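Local coordinates for soluble lytic murein transglycosylase (Pseudomonas aeruginosa, PDB 5OHU), which cleaves the peptidoglycan of the bacterial cell wall as a lytic transglycosylase, acting both at the ends of strands and within them, at residues 349-354 and 358-363; 363-368 and 380-385; 343-348 and 594-599; 305-310 and 335-340. All coordinates share one frame; numbering follows the deposited sequence.

Along the chain contact 4 comes first and closes before the others open. Contact 3 then spans residues 343 to 599, and contacts 1 and 2 fall within that span, one after the other. Contacts 1 and 3 share helix 341-354. Contacts 1 and 2 share helix 360-368, and their centres lie about 10 Å apart. Contacts 2 and 3 touch through Arg-382, which reaches Tyr-345 and Asp-596. Contact 4 sits about 15 Å from contact 3, centre to centre, and leads into helix 341-354. Contacts 1, 2 and 4 pack helices of the helical body on one another. Contact 3 joins it to segment 594-599, in the range of the lysozyme-related SLT domain.

Contact 1: 349-354 and 358-363; sequences RSLQLA and SKEPIA
Pro-361 packs its ring on Gln-352 near the turn of an antiparallel helical hairpin. Helix 341-354 is the first arm and helix 360-368 the second. The arms are close here, with the CA atoms of Gln-352 and Pro-361 5.8 Å apart.

The contact itself is apolar. Pro-361 CG lies 3.6 Å from Gln-352 N, and it is 3.7 Å from Gln-352 CB. The same CG meets Leu-351 CG at 4.0 Å, where the two side chains cross at about a right angle. Leu-351 has its CG opposite the backbone N (chi1 -176°), which carries CD2 over to Glu-360. There Leu-351 CD2 lies 3.8 Å from Glu-360 CG. Glu-360 is extended, and its stem crosses the leucine rather than running alongside it.

The polar groups bond within each arm or beyond the contact. Ser-358 caps the start of the second arm: its OG accepts from Glu-360 N at 3.1 Å, with an N-H...O angle of 158°. The extended Gln-352 side chain brings OE1 to a hydrogen bond with Tyr-365 OH. That links the first arm to the second one turn further on. Arg-349 NH1 also approaches Gln-352 OE1, in a weak bond of 2.8 Å at the edge of the guanidinium. Leu-353 CD2 sits over one face of this guanidinium, 3.6 Å above its plane and offset toward the rim.

Contact 2: 363-368 and 380-385; sequences ALYQKL and ADRLSV
Tyr-365 and Leu-383 mark the closest backbone approach, with CA atoms 7.1 Å apart. The bond from CA to CB of Tyr-365 points at the other helix, and its ring turns one face to Arg-382. Arg-382 CB lies over that face, 3.8 Å from the ring centroid. This is a CH-pi contact, offset toward the rim, and Arg-382 CB is 3.6 Å from Tyr-365 CZ.

The arginine first heads for the tyrosine and then bends at chi2 (-80°). That bend takes the chain slantwise over the ring toward its hydroxyl end: Arg-382 CG is 3.7 Å from Tyr-365 OH. The hydroxyl itself is hydrogen-bonded to Gln-352 OE1 of helix 341-354. The guanidinium then leads away, its plane 36° from that of the ring. Its charged end is held elsewhere: NH2 forms a salt bridge with Asp-596, and NE bonds to Tyr-345 OH.

Leu-383 packs against the base of the tyrosine. Its CG lies opposite the carbonyl carbon (chi1 -67°), and the branch comes nearer the first helix than its CB does. Leu-383 CG touches Tyr-365 CB at 3.6 Å. Its CD1 branch meets Gln-366 CG at 3.8 Å, where the two side chains cross at about a right angle. Just after it, Ser-384 ends helix 374-383 in a Schellman motif with positive phi.

Tyr-365, on helix 360-368, thus reaches between helices 341-354 and 374-383. Arg-382 and Leu-383 of helix 374-383 pack on it, and so do Ala-348 and Arg-349 of helix 341-354.

Contact 3: 343-348 and 594-599; sequences WRYWQA and AFDVWI
Trp-346 thrusts the outer rim of its indole against Asp-596 and Val-597. Its CZ2 lies 3.3 Å from Asp-596 O, with that oxygen at the ring edge and near the ring plane. Its CH2 meets Asp-596 CG at 3.5 Å, and the indole and carboxylate planes are 46° apart. The same CH2 touches Val-597 CG2 at 3.7 Å. At the other end of the indole, NE1 is hydrogen-bonded to Glu-600, a further hold on helix 595-600.

The two helices do not pack backbone to backbone. Their axes stay 12.6 Å apart and cross at -136°, so these large side chains bridge the gap. Segment 594-599 lies within the range of the SLT domain, a lysozyme-like family. In Slt70 relatives that domain rests on a superhelical array of helices, and this buried contact is consistent with such a junction.

Asp-596 supplies the polar link. Its chi1 of 56° leaves CG flanked by both backbone branches and turns the carboxylate to helix 341-354. Tyr-345 OH donates to Asp-596 OD2 at 2.7 Å. OD2 accepts on its anti lone pair, the one facing away from OD1. It also serves the guanidinium of Arg-382, from helix 374-383, a charge that would probably favour the ionised carboxylate. Tyr-345 CE2 lies over the centre of the Trp-346 indole, 3.7 Å above its plane.

Contact 4: 305-310 and 335-340; sequences RDNTVT and QDLAAT
Asn-307 and Leu-337 bring the two backbones to their nearest point, with CA atoms 7.5 Å apart. Asn-307 begins helix 307-319, and Leu-337 lies in the short helix 335-338. Asp-306 is the N-cap of the first: its OD1 accepts from Val-309 N at 3.3 Å. The carbonyl of Asp-306 takes two bonds, from Thr-310 N and from Thr-310 OG1.

Across the contact, Asn-307 and Asp-336 reach out from opposite directions. Asn-307 ND2 donates to Asp-336 OD2 at 2.8 Å, with an N-H...O angle of 148°. The acceptor lies in the amide plane, but the donor stands above the carboxylate plane, 36° out of it. In Asp-336 a chi1 of 58° swings the carboxylate over to the asparagine.

Leu-337 slides past Asn-307 in the reverse sense. Its CG lies 3.9 Å from Asn-307 CG. Its CD1 meets Thr-310 CG2 at 4.0 Å, the apolar half of a threonine whose hydroxyl is turned back to its own helix. Leu-337 O in turn holds Thr-340 OG1 at 2.9 Å, in the carbonyl plane.

Thr-340, at the end of the second segment, also caps Trp-343 N in the next helix, 341-354. Helix 307-319 thus packs on helix 335-338, with helix 323-330 between them in the chain, in the helical array known from Slt70-like transglycosylases.

Contact 1: 349-354 and 358-363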
loop_
_atom_site.group_PDB
_atom_site.type_symbol
_atom_site.label_atom_id
_atom_site.label_comp_id
_atom_site.label_asym_id
_atom_site.label_seq_id
_atom_site.Cartn_x
_atom_site.Cartn_y
_atom_site.Cartn_z
ATOM N N ARG A 349 1.774 -25.997 12.699
ATOM C CA ARG A 349 0.854 -26.741 11.840
ATOM C C ARG A 349 1.591 -27.711 10.918
ATOM O O ARG A 349 1.127 -28.843 10.704
ATOM C CB ARG A 349 -0.027 -25.772 11.028
ATOM C CG ARG A 349 -0.944 -26.458 9.976
ATOM C CD ARG A 349 -2.078 -27.189 10.713
ATOM N NE ARG A 349 -2.950 -27.938 9.807
ATOM C CZ ARG A 349 -3.708 -28.984 10.145
ATOM N NH1 ARG A 349 -3.708 -29.448 11.382
ATOM N NH2 ARG A 349 -4.458 -29.576 9.233
ATOM N N SER A 350 2.748 -27.311 10.383
ATOM C CA SER A 350 3.508 -28.262 9.577
ATOM C C SER A 350 4.029 -29.411 10.431
ATOM O O SER A 350 4.065 -30.556 9.968
ATOM C CB SER A 350 4.651 -27.564 8.829
ATOM O OG SER A 350 5.593 -26.985 9.719
ATOM N N LEU A 351 4.418 -29.137 11.683
ATOM C CA LEU A 351 4.820 -30.221 12.581
ATOM C C LEU A 351 3.659 -31.191 12.815
ATOM O O LEU A 351 3.818 -32.414 12.721
ATOM C CB LEU A 351 5.338 -29.647 13.913
ATOM C CG LEU A 351 5.898 -30.678 14.919
ATOM C CD1 LEU A 351 6.985 -31.572 14.281
ATOM C CD2 LEU A 351 6.440 -30.028 16.216
ATOM N N GLN A 352 2.472 -30.658 13.098
ATOM C CA GLN A 352 1.307 -31.505 13.318
ATOM C C GLN A 352 0.985 -32.348 12.084
ATOM O O GLN A 352 0.616 -33.525 12.200
ATOM C CB GLN A 352 0.122 -30.624 13.723
ATOM C CG GLN A 352 -1.202 -31.338 13.787
ATOM C CD GLN A 352 -2.344 -30.424 14.203
ATOM O OE1 GLN A 352 -2.405 -29.259 13.807
ATOM N NE2 GLN A 352 -3.267 -30.960 14.983
ATOM N N LEU A 353 1.155 -31.782 10.892
ATOM C CA LEU A 353 0.904 -32.554 9.676
ATOM C C LEU A 353 2.014 -33.569 9.426
ATOM O O LEU A 353 1.752 -34.679 8.945
ATOM C CB LEU A 353 0.746 -31.616 8.478
ATOM C CG LEU A 353 -0.576 -30.839 8.404
ATOM C CD1 LEU A 353 -0.497 -29.687 7.376
ATOM C CD2 LEU A 353 -1.777 -31.759 8.100
ATOM N N ALA A 354 3.258 -33.218 9.768
ATOM C CA ALA A 354 4.360 -34.157 9.592
ATOM C C ALA A 354 4.288 -35.302 10.586
ATOM O O ALA A 354 4.788 -36.396 10.304
ATOM C CB ALA A 354 5.703 -33.444 9.740
ATOM N N SER A 358 2.164 -36.509 17.387
ATOM C CA SER A 358 3.040 -35.817 18.319
ATOM C C SER A 358 2.256 -34.833 19.181
ATOM O O SER A 358 1.332 -34.159 18.710
ATOM C CB SER A 358 4.140 -35.076 17.556
ATOM O OG SER A 358 4.915 -34.282 18.435
ATOM N N LYS A 359 2.639 -34.744 20.451
ATOM C CA LYS A 359 2.026 -33.774 21.352
ATOM C C LYS A 359 2.673 -32.403 21.256
ATOM O O LYS A 359 2.121 -31.430 21.785
ATOM C CB LYS A 359 2.099 -34.266 22.805
ATOM C CG LYS A 359 0.867 -35.029 23.270
ATOM C CD LYS A 359 0.828 -36.437 22.690
ATOM C CE LYS A 359 -0.538 -37.092 22.897
ATOM N NZ LYS A 359 -0.748 -38.268 21.989
ATOM N N GLU A 360 3.816 -32.304 20.601
ATOM C CA GLU A 360 4.610 -31.083 20.561
ATOM C C GLU A 360 3.891 -29.893 19.915
ATOM O O GLU A 360 4.133 -28.749 20.322
ATOM C CB GLU A 360 5.921 -31.389 19.839
ATOM C CG GLU A 360 6.976 -30.326 19.942
ATOM C CD GLU A 360 8.318 -30.816 19.423
ATOM O OE1 GLU A 360 8.448 -32.033 19.163
ATOM O OE2 GLU A 360 9.240 -29.984 19.281
ATOM N N PRO A 361 3.023 -30.083 18.911
ATOM C CA PRO A 361 2.307 -28.913 18.362
ATOM C C PRO A 361 1.422 -28.195 19.380
ATOM O O PRO A 361 1.211 -26.989 19.233
ATOM C CB PRO A 361 1.483 -29.506 17.208
ATOM C CG PRO A 361 2.291 -30.679 16.740
ATOM C CD PRO A 361 2.871 -31.264 18.040
ATOM N N ILE A 362 0.937 -28.883 20.421
ATOM C CA ILE A 362 0.066 -28.255 21.424
ATOM C C ILE A 362 0.721 -27.013 22.024
ATOM O O ILE A 362 0.167 -25.906 21.974
ATOM C CB ILE A 362 -0.292 -29.263 22.526
ATOM C CG1 ILE A 362 -1.197 -30.359 21.972
ATOM C CG2 ILE A 362 -0.934 -28.545 23.711
ATOM C CD1 ILE A 362 -1.382 -31.494 22.956
ATOM N N ALA A 363 1.902 -27.183 22.624
ATOM C CA ALA A 363 2.591 -26.048 23.231
ATOM C C ALA A 363 2.880 -24.958 22.209
ATOM O O ALA A 363 2.825 -23.769 22.532
ATOM C CB ALA A 363 3.891 -26.504 23.894
#

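Contact 2: 363-368 and 380-385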
loop_
_atom_site.group_PDB
_atom_site.type_symbol
_atom_site.label_atom_id
_atom_site.label_comp_id
_atom_site.label_asym_id
_atom_site.label_seq_id
_atom_site.Cartn_x
_atom_site.Cartn_y
_atom_site.Cartn_z
ATOM N N ALA A 363 1.902 -27.183 22.624
ATOM C CA ALA A 363 2.591 -26.048 23.231
ATOM C C ALA A 363 2.880 -24.958 22.209
ATOM O O ALA A 363 2.825 -23.769 22.532
ATOM C CB ALA A 363 3.891 -26.504 23.894
ATOM N N LEU A 364 3.198 -25.339 20.971
ATOM C CA LEU A 364 3.459 -24.330 19.948
ATOM C C LEU A 364 2.210 -23.491 19.677
ATOM O O LEU A 364 2.271 -22.254 19.649
ATOM C CB LEU A 364 3.976 -25.004 18.675
ATOM C CG LEU A 364 5.324 -25.739 18.835
ATOM C CD1 LEU A 364 5.683 -26.506 17.573
ATOM C CD2 LEU A 364 6.470 -24.781 19.232
ATOM N N TYR A 365 1.056 -24.146 19.520
ATOM C CA TYR A 365 -0.186 -23.407 19.300
ATOM C C TYR A 365 -0.523 -22.512 20.482
ATOM O O TYR A 365 -1.071 -21.418 20.300
ATOM C CB TYR A 365 -1.341 -24.373 19.051
ATOM C CG TYR A 365 -1.396 -25.021 17.677
ATOM C CD1 TYR A 365 -1.264 -24.267 16.507
ATOM C CD2 TYR A 365 -1.564 -26.398 17.560
ATOM C CE1 TYR A 365 -1.314 -24.879 15.257
ATOM C CE2 TYR A 365 -1.631 -27.021 16.319
ATOM C CZ TYR A 365 -1.500 -26.258 15.175
ATOM O OH TYR A 365 -1.562 -26.899 13.966
ATOM N N GLN A 366 -0.202 -22.956 21.700
ATOM C CA GLN A 366 -0.608 -22.207 22.884
ATOM C C GLN A 366 0.098 -20.859 22.965
ATOM O O GLN A 366 -0.492 -19.874 23.417
ATOM C CB GLN A 366 -0.357 -23.039 24.135
ATOM C CG GLN A 366 -1.383 -24.137 24.312
ATOM C CD GLN A 366 -1.024 -25.101 25.418
ATOM O OE1 GLN A 366 0.154 -25.314 25.723
ATOM N NE2 GLN A 366 -2.040 -25.695 26.027
ATOM N N LYS A 367 1.351 -20.788 22.517
ATOM C CA LYS A 367 2.019 -19.499 22.396
ATOM C C LYS A 367 1.253 -18.530 21.513
ATOM O O LYS A 367 1.426 -17.316 21.640
ATOM C CB LYS A 367 3.421 -19.675 21.806
ATOM C CG LYS A 367 4.259 -20.749 22.460
ATOM C CD LYS A 367 5.293 -21.296 21.482
ATOM C CE LYS A 367 6.298 -20.242 21.047
ATOM N NZ LYS A 367 7.583 -20.869 20.621
ATOM N N LEU A 368 0.423 -19.041 20.611
ATOM C CA LEU A 368 -0.194 -18.251 19.561
ATOM C C LEU A 368 -1.628 -17.872 19.890
ATOM O O LEU A 368 -2.019 -16.716 19.702
ATOM C CB LEU A 368 -0.129 -19.024 18.244
ATOM C CG LEU A 368 -0.125 -18.118 17.037
ATOM C CD1 LEU A 368 0.823 -16.973 17.307
ATOM C CD2 LEU A 368 0.334 -18.911 15.850
ATOM N N ALA A 380 -6.100 -21.190 17.824
ATOM C CA ALA A 380 -7.154 -21.575 18.759
ATOM C C ALA A 380 -8.057 -22.639 18.149
ATOM O O ALA A 380 -8.447 -23.598 18.826
ATOM C CB ALA A 380 -7.967 -20.356 19.175
ATOM N N ASP A 381 -8.379 -22.503 16.862
ATOM C CA ASP A 381 -9.185 -23.525 16.205
ATOM C C ASP A 381 -8.488 -24.881 16.210
ATOM O O ASP A 381 -9.135 -25.913 16.404
ATOM C CB ASP A 381 -9.508 -23.108 14.776
ATOM C CG ASP A 381 -10.163 -24.219 13.996
ATOM O OD1 ASP A 381 -11.371 -24.446 14.204
ATOM O OD2 ASP A 381 -9.471 -24.865 13.183
ATOM N N ARG A 382 -7.173 -24.906 15.989
ATOM C CA ARG A 382 -6.474 -26.185 16.002
ATOM C C ARG A 382 -6.453 -26.803 17.391
ATOM O O ARG A 382 -6.452 -28.025 17.517
ATOM C CB ARG A 382 -5.047 -26.039 15.464
ATOM C CG ARG A 382 -4.997 -25.562 14.034
ATOM C CD ARG A 382 -5.271 -26.743 13.109
ATOM N NE ARG A 382 -5.394 -26.308 11.711
ATOM C CZ ARG A 382 -6.167 -26.850 10.768
ATOM N NH1 ARG A 382 -6.950 -27.873 11.053
ATOM N NH2 ARG A 382 -6.127 -26.375 9.523
ATOM N N LEU A 383 -6.446 -25.986 18.435
ATOM C CA LEU A 383 -6.564 -26.479 19.796
ATOM C C LEU A 383 -8.013 -26.725 20.217
ATOM O O LEU A 383 -8.232 -27.287 21.288
ATOM C CB LEU A 383 -5.913 -25.486 20.767
ATOM C CG LEU A 383 -4.397 -25.257 20.761
ATOM C CD1 LEU A 383 -4.041 -24.045 21.622
ATOM C CD2 LEU A 383 -3.636 -26.491 21.258
ATOM N N SER A 384 -8.996 -26.297 19.420
ATOM C CA SER A 384 -10.417 -26.359 19.795
ATOM C C SER A 384 -10.681 -25.679 21.141
ATOM O O SER A 384 -11.345 -26.225 22.029
ATOM C CB SER A 384 -10.925 -27.804 19.814
ATOM O OG SER A 384 -10.760 -28.408 18.549
ATOM N N VAL A 385 -10.135 -24.483 21.299
ATOM C CA VAL A 385 -10.384 -23.678 22.492
ATOM C C VAL A 385 -11.107 -22.421 22.039
ATOM O O VAL A 385 -11.053 -22.057 20.850
ATOM C CB VAL A 385 -9.077 -23.362 23.254
ATOM C CG1 VAL A 385 -8.366 -24.668 23.655
ATOM C CG2 VAL A 385 -8.178 -22.474 22.430
#

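Contact 3: 343-348 and 594-599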
loop_
_atom_site.group_PDB
_atom_site.type_symbol
_atom_site.label_atom_id
_atom_site.label_comp_id
_atom_site.label_asym_id
_atom_site.label_seq_id
_atom_site.Cartn_x
_atom_site.Cartn_y
_atom_site.Cartn_z
ATOM N N TRP A 343 4.369 -17.400 10.810
ATOM C CA TRP A 343 5.279 -18.538 10.789
ATOM C C TRP A 343 5.331 -19.268 12.116
ATOM O O TRP A 343 5.712 -20.447 12.136
ATOM C CB TRP A 343 6.673 -18.105 10.321
ATOM C CG TRP A 343 6.550 -17.603 8.932
ATOM C CD1 TRP A 343 6.742 -16.312 8.477
ATOM C CD2 TRP A 343 6.076 -18.354 7.818
ATOM N NE1 TRP A 343 6.439 -16.243 7.141
ATOM C CE2 TRP A 343 6.035 -17.481 6.712
ATOM C CE3 TRP A 343 5.703 -19.692 7.641
ATOM C CZ2 TRP A 343 5.634 -17.904 5.449
ATOM C CZ3 TRP A 343 5.297 -20.104 6.395
ATOM C CH2 TRP A 343 5.265 -19.214 5.312
ATOM N N ARG A 344 4.915 -18.631 13.212
ATOM C CA ARG A 344 4.661 -19.407 14.425
ATOM C C ARG A 344 3.514 -20.375 14.187
ATOM O O ARG A 344 3.578 -21.547 14.587
ATOM C CB ARG A 344 4.358 -18.484 15.610
ATOM C CG ARG A 344 5.591 -17.782 16.186
ATOM C CD ARG A 344 5.271 -17.015 17.459
ATOM N NE ARG A 344 4.737 -15.704 17.109
ATOM C CZ ARG A 344 3.814 -15.037 17.797
ATOM N NH1 ARG A 344 3.307 -15.555 18.909
ATOM N NH2 ARG A 344 3.416 -13.843 17.364
ATOM N N TYR A 345 2.466 -19.918 13.499
ATOM C CA TYR A 345 1.380 -20.835 13.185
ATOM C C TYR A 345 1.865 -21.965 12.291
ATOM O O TYR A 345 1.587 -23.137 12.561
ATOM C CB TYR A 345 0.198 -20.114 12.523
ATOM C CG TYR A 345 -0.833 -21.125 12.064
ATOM C CD1 TYR A 345 -1.688 -21.742 12.997
ATOM C CD2 TYR A 345 -0.922 -21.503 10.720
ATOM C CE1 TYR A 345 -2.608 -22.698 12.610
ATOM C CE2 TYR A 345 -1.845 -22.451 10.310
ATOM C CZ TYR A 345 -2.687 -23.043 11.264
ATOM O OH TYR A 345 -3.607 -23.988 10.863
ATOM N N TRP A 346 2.564 -21.638 11.199
ATOM C CA TRP A 346 2.903 -22.697 10.256
ATOM C C TRP A 346 3.972 -23.637 10.803
ATOM O O TRP A 346 3.980 -24.817 10.439
ATOM C CB TRP A 346 3.287 -22.098 8.902
ATOM C CG TRP A 346 2.028 -21.717 8.132
ATOM C CD1 TRP A 346 1.595 -20.460 7.829
ATOM C CD2 TRP A 346 1.014 -22.616 7.645
ATOM N NE1 TRP A 346 0.392 -20.514 7.155
ATOM C CE2 TRP A 346 0.008 -21.826 7.040
ATOM C CE3 TRP A 346 0.857 -24.007 7.667
ATOM C CZ2 TRP A 346 -1.140 -22.389 6.453
ATOM C CZ3 TRP A 346 -0.284 -24.574 7.076
ATOM C CH2 TRP A 346 -1.259 -23.767 6.477
ATOM N N GLN A 347 4.818 -23.181 11.727
ATOM C CA GLN A 347 5.721 -24.122 12.380
ATOM C C GLN A 347 4.942 -25.189 13.150
ATOM O O GLN A 347 5.197 -26.392 13.001
ATOM C CB GLN A 347 6.688 -23.394 13.307
ATOM C CG GLN A 347 7.517 -24.378 14.116
ATOM C CD GLN A 347 8.675 -23.707 14.835
ATOM O OE1 GLN A 347 8.685 -23.622 16.050
ATOM N NE2 GLN A 347 9.646 -23.213 14.073
ATOM N N ALA A 348 3.989 -24.760 13.983
ATOM C CA ALA A 348 3.149 -25.709 14.709
ATOM C C ALA A 348 2.350 -26.591 13.752
ATOM O O ALA A 348 2.277 -27.810 13.938
ATOM C CB ALA A 348 2.205 -24.955 15.649
ATOM N N ALA A 594 -6.524 -28.251 2.130
ATOM C CA ALA A 594 -7.012 -27.637 3.354
ATOM C C ALA A 594 -7.140 -26.129 3.165
ATOM O O ALA A 594 -6.361 -25.506 2.445
ATOM C CB ALA A 594 -6.076 -27.953 4.528
ATOM N N PHE A 595 -8.133 -25.545 3.835
ATOM C CA PHE A 595 -8.426 -24.122 3.664
ATOM C C PHE A 595 -7.255 -23.224 4.091
ATOM O O PHE A 595 -7.022 -22.176 3.480
ATOM C CB PHE A 595 -9.676 -23.758 4.462
ATOM C CG PHE A 595 -9.405 -23.581 5.922
ATOM C CD1 PHE A 595 -9.294 -24.680 6.754
ATOM C CD2 PHE A 595 -9.215 -22.316 6.455
ATOM C CE1 PHE A 595 -9.027 -24.525 8.104
ATOM C CE2 PHE A 595 -8.936 -22.142 7.808
ATOM C CZ PHE A 595 -8.844 -23.248 8.638
ATOM N N ASP A 596 -6.525 -23.589 5.148
ATOM C CA ASP A 596 -5.454 -22.699 5.590
ATOM C C ASP A 596 -4.253 -22.747 4.639
ATOM O O ASP A 596 -3.611 -21.713 4.406
ATOM C CB ASP A 596 -5.051 -23.011 7.041
ATOM C CG ASP A 596 -4.639 -24.458 7.249
ATOM O OD1 ASP A 596 -4.762 -25.268 6.309
ATOM O OD2 ASP A 596 -4.191 -24.793 8.367
ATOM N N VAL A 597 -3.962 -23.912 4.049
ATOM C CA VAL A 597 -2.943 -23.977 3.006
ATOM C C VAL A 597 -3.360 -23.140 1.796
ATOM O O VAL A 597 -2.556 -22.387 1.229
ATOM C CB VAL A 597 -2.666 -25.440 2.606
ATOM C CG1 VAL A 597 -1.731 -25.487 1.363
ATOM C CG2 VAL A 597 -2.049 -26.220 3.753
ATOM N N TRP A 598 -4.614 -23.279 1.365
ATOM C CA TRP A 598 -5.066 -22.532 0.191
ATOM C C TRP A 598 -4.925 -21.035 0.406
ATOM O O TRP A 598 -4.420 -20.322 -0.467
ATOM C CB TRP A 598 -6.515 -22.868 -0.160
ATOM C CG TRP A 598 -6.903 -22.226 -1.479
ATOM C CD1 TRP A 598 -6.636 -22.710 -2.735
ATOM C CD2 TRP A 598 -7.589 -20.974 -1.672
ATOM N NE1 TRP A 598 -7.125 -21.841 -3.692
ATOM C CE2 TRP A 598 -7.722 -20.778 -3.063
ATOM C CE3 TRP A 598 -8.129 -20.021 -0.804
ATOM C CZ2 TRP A 598 -8.357 -19.665 -3.600
ATOM C CZ3 TRP A 598 -8.760 -18.909 -1.343
ATOM C CH2 TRP A 598 -8.861 -18.740 -2.728
ATOM N N ILE A 599 -5.354 -20.541 1.572
ATOM C CA ILE A 599 -5.242 -19.113 1.858
ATOM C C ILE A 599 -3.785 -18.695 1.861
ATOM O O ILE A 599 -3.411 -17.676 1.268
ATOM C CB ILE A 599 -5.915 -18.766 3.198
ATOM C CG1 ILE A 599 -7.438 -18.792 3.056
ATOM C CG2 ILE A 599 -5.521 -17.357 3.611
ATOM C CD1 ILE A 599 -8.136 -19.170 4.352
#

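Contact 4: 305-310 and 335-340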
loop_
_atom_site.group_PDB
_atom_site.type_symbol
_atom_site.label_atom_id
_atom_site.label_comp_id
_atom_site.label_asym_id
_atom_site.label_seq_id
_atom_site.Cartn_x
_atom_site.Cartn_y
_atom_site.Cartn_z
ATOM N N ARG A 305 18.323 -14.847 2.870
ATOM C CA ARG A 305 18.453 -13.399 2.953
ATOM C C ARG A 305 17.250 -12.664 2.394
ATOM O O ARG A 305 17.015 -11.511 2.764
ATOM C CB ARG A 305 19.710 -12.935 2.206
ATOM C CG ARG A 305 20.984 -13.540 2.729
ATOM C CD ARG A 305 20.913 -13.644 4.239
ATOM N NE ARG A 305 21.801 -14.692 4.772
ATOM C CZ ARG A 305 22.218 -14.786 6.037
ATOM N NH1 ARG A 305 21.812 -13.884 6.916
ATOM N NH2 ARG A 305 23.023 -15.785 6.410
ATOM N N ASP A 306 16.499 -13.293 1.507
ATOM C CA ASP A 306 15.392 -12.650 0.814
ATOM C C ASP A 306 14.102 -13.199 1.421
ATOM O O ASP A 306 13.729 -14.357 1.182
ATOM C CB ASP A 306 15.497 -12.915 -0.686
ATOM C CG ASP A 306 14.514 -12.125 -1.487
ATOM O OD1 ASP A 306 13.355 -11.987 -1.057
ATOM O OD2 ASP A 306 14.894 -11.659 -2.576
ATOM N N ASN A 307 13.432 -12.364 2.224
ATOM C CA ASN A 307 12.261 -12.818 2.967
ATOM C C ASN A 307 11.141 -13.256 2.033
ATOM O O ASN A 307 10.433 -14.223 2.326
ATOM C CB ASN A 307 11.766 -11.711 3.892
ATOM C CG ASN A 307 12.617 -11.559 5.139
ATOM O OD1 ASN A 307 13.594 -12.282 5.353
ATOM N ND2 ASN A 307 12.252 -10.604 5.965
ATOM N N THR A 308 10.949 -12.545 0.916
ATOM C CA THR A 308 9.928 -12.953 -0.041
ATOM C C THR A 308 10.218 -14.349 -0.588
ATOM O O THR A 308 9.301 -15.166 -0.742
ATOM C CB THR A 308 9.834 -11.940 -1.177
ATOM O OG1 THR A 308 9.595 -10.645 -0.618
ATOM C CG2 THR A 308 8.650 -12.300 -2.121
ATOM N N VAL A 309 11.493 -14.655 -0.853
ATOM C CA VAL A 309 11.834 -15.976 -1.370
ATOM C C VAL A 309 11.698 -17.028 -0.282
ATOM O O VAL A 309 11.314 -18.170 -0.559
ATOM C CB VAL A 309 13.257 -15.979 -1.975
ATOM C CG1 VAL A 309 13.666 -17.392 -2.383
ATOM C CG2 VAL A 309 13.343 -15.023 -3.168
ATOM N N THR A 310 12.023 -16.678 0.958
ATOM C CA THR A 310 11.904 -17.642 2.044
ATOM C C THR A 310 10.456 -18.039 2.259
ATOM O O THR A 310 10.150 -19.220 2.445
ATOM C CB THR A 310 12.472 -17.051 3.333
ATOM O OG1 THR A 310 13.823 -16.649 3.104
ATOM C CG2 THR A 310 12.445 -18.069 4.438
ATOM N N GLN A 335 14.981 -13.813 12.354
ATOM C CA GLN A 335 14.202 -13.382 13.515
ATOM C C GLN A 335 12.917 -12.660 13.120
ATOM O O GLN A 335 11.860 -12.907 13.703
ATOM C CB GLN A 335 15.068 -12.483 14.397
ATOM C CG GLN A 335 14.320 -11.689 15.471
ATOM C CD GLN A 335 13.753 -12.567 16.576
ATOM O OE1 GLN A 335 14.109 -13.739 16.704
ATOM N NE2 GLN A 335 12.866 -11.996 17.383
ATOM N N ASP A 336 12.993 -11.739 12.162
ATOM C CA ASP A 336 11.811 -10.976 11.781
ATOM C C ASP A 336 10.714 -11.861 11.190
ATOM O O ASP A 336 9.534 -11.532 11.330
ATOM C CB ASP A 336 12.194 -9.866 10.805
ATOM C CG ASP A 336 12.869 -10.393 9.553
ATOM O OD1 ASP A 336 13.456 -11.490 9.610
ATOM O OD2 ASP A 336 12.832 -9.703 8.514
ATOM N N LEU A 337 11.061 -12.980 10.536
ATOM C CA LEU A 337 10.008 -13.873 10.054
ATOM C C LEU A 337 9.554 -14.825 11.154
ATOM O O LEU A 337 8.355 -15.085 11.302
ATOM C CB LEU A 337 10.482 -14.668 8.840
ATOM C CG LEU A 337 10.577 -13.953 7.494
ATOM C CD1 LEU A 337 10.848 -14.992 6.440
ATOM C CD2 LEU A 337 9.308 -13.208 7.134
ATOM N N ALA A 338 10.503 -15.336 11.943
ATOM C CA ALA A 338 10.169 -16.240 13.035
ATOM C C ALA A 338 9.238 -15.589 14.059
ATOM O O ALA A 338 8.456 -16.289 14.710
ATOM C CB ALA A 338 11.451 -16.717 13.721
ATOM N N ALA A 339 9.317 -14.265 14.233
ATOM C CA ALA A 339 8.495 -13.601 15.241
ATOM C C ALA A 339 7.039 -13.444 14.821
ATOM O O ALA A 339 6.195 -13.176 15.673
ATOM C CB ALA A 339 9.055 -12.216 15.577
ATOM N N THR A 340 6.717 -13.585 13.544
ATOM C CA THR A 340 5.352 -13.318 13.114
ATOM C C THR A 340 4.402 -14.434 13.525
ATOM O O THR A 340 4.773 -15.610 13.631
ATOM C CB THR A 340 5.293 -13.159 11.608
ATOM O OG1 THR A 340 5.571 -14.431 11.008
ATOM C CG2 THR A 340 6.331 -12.113 11.166
#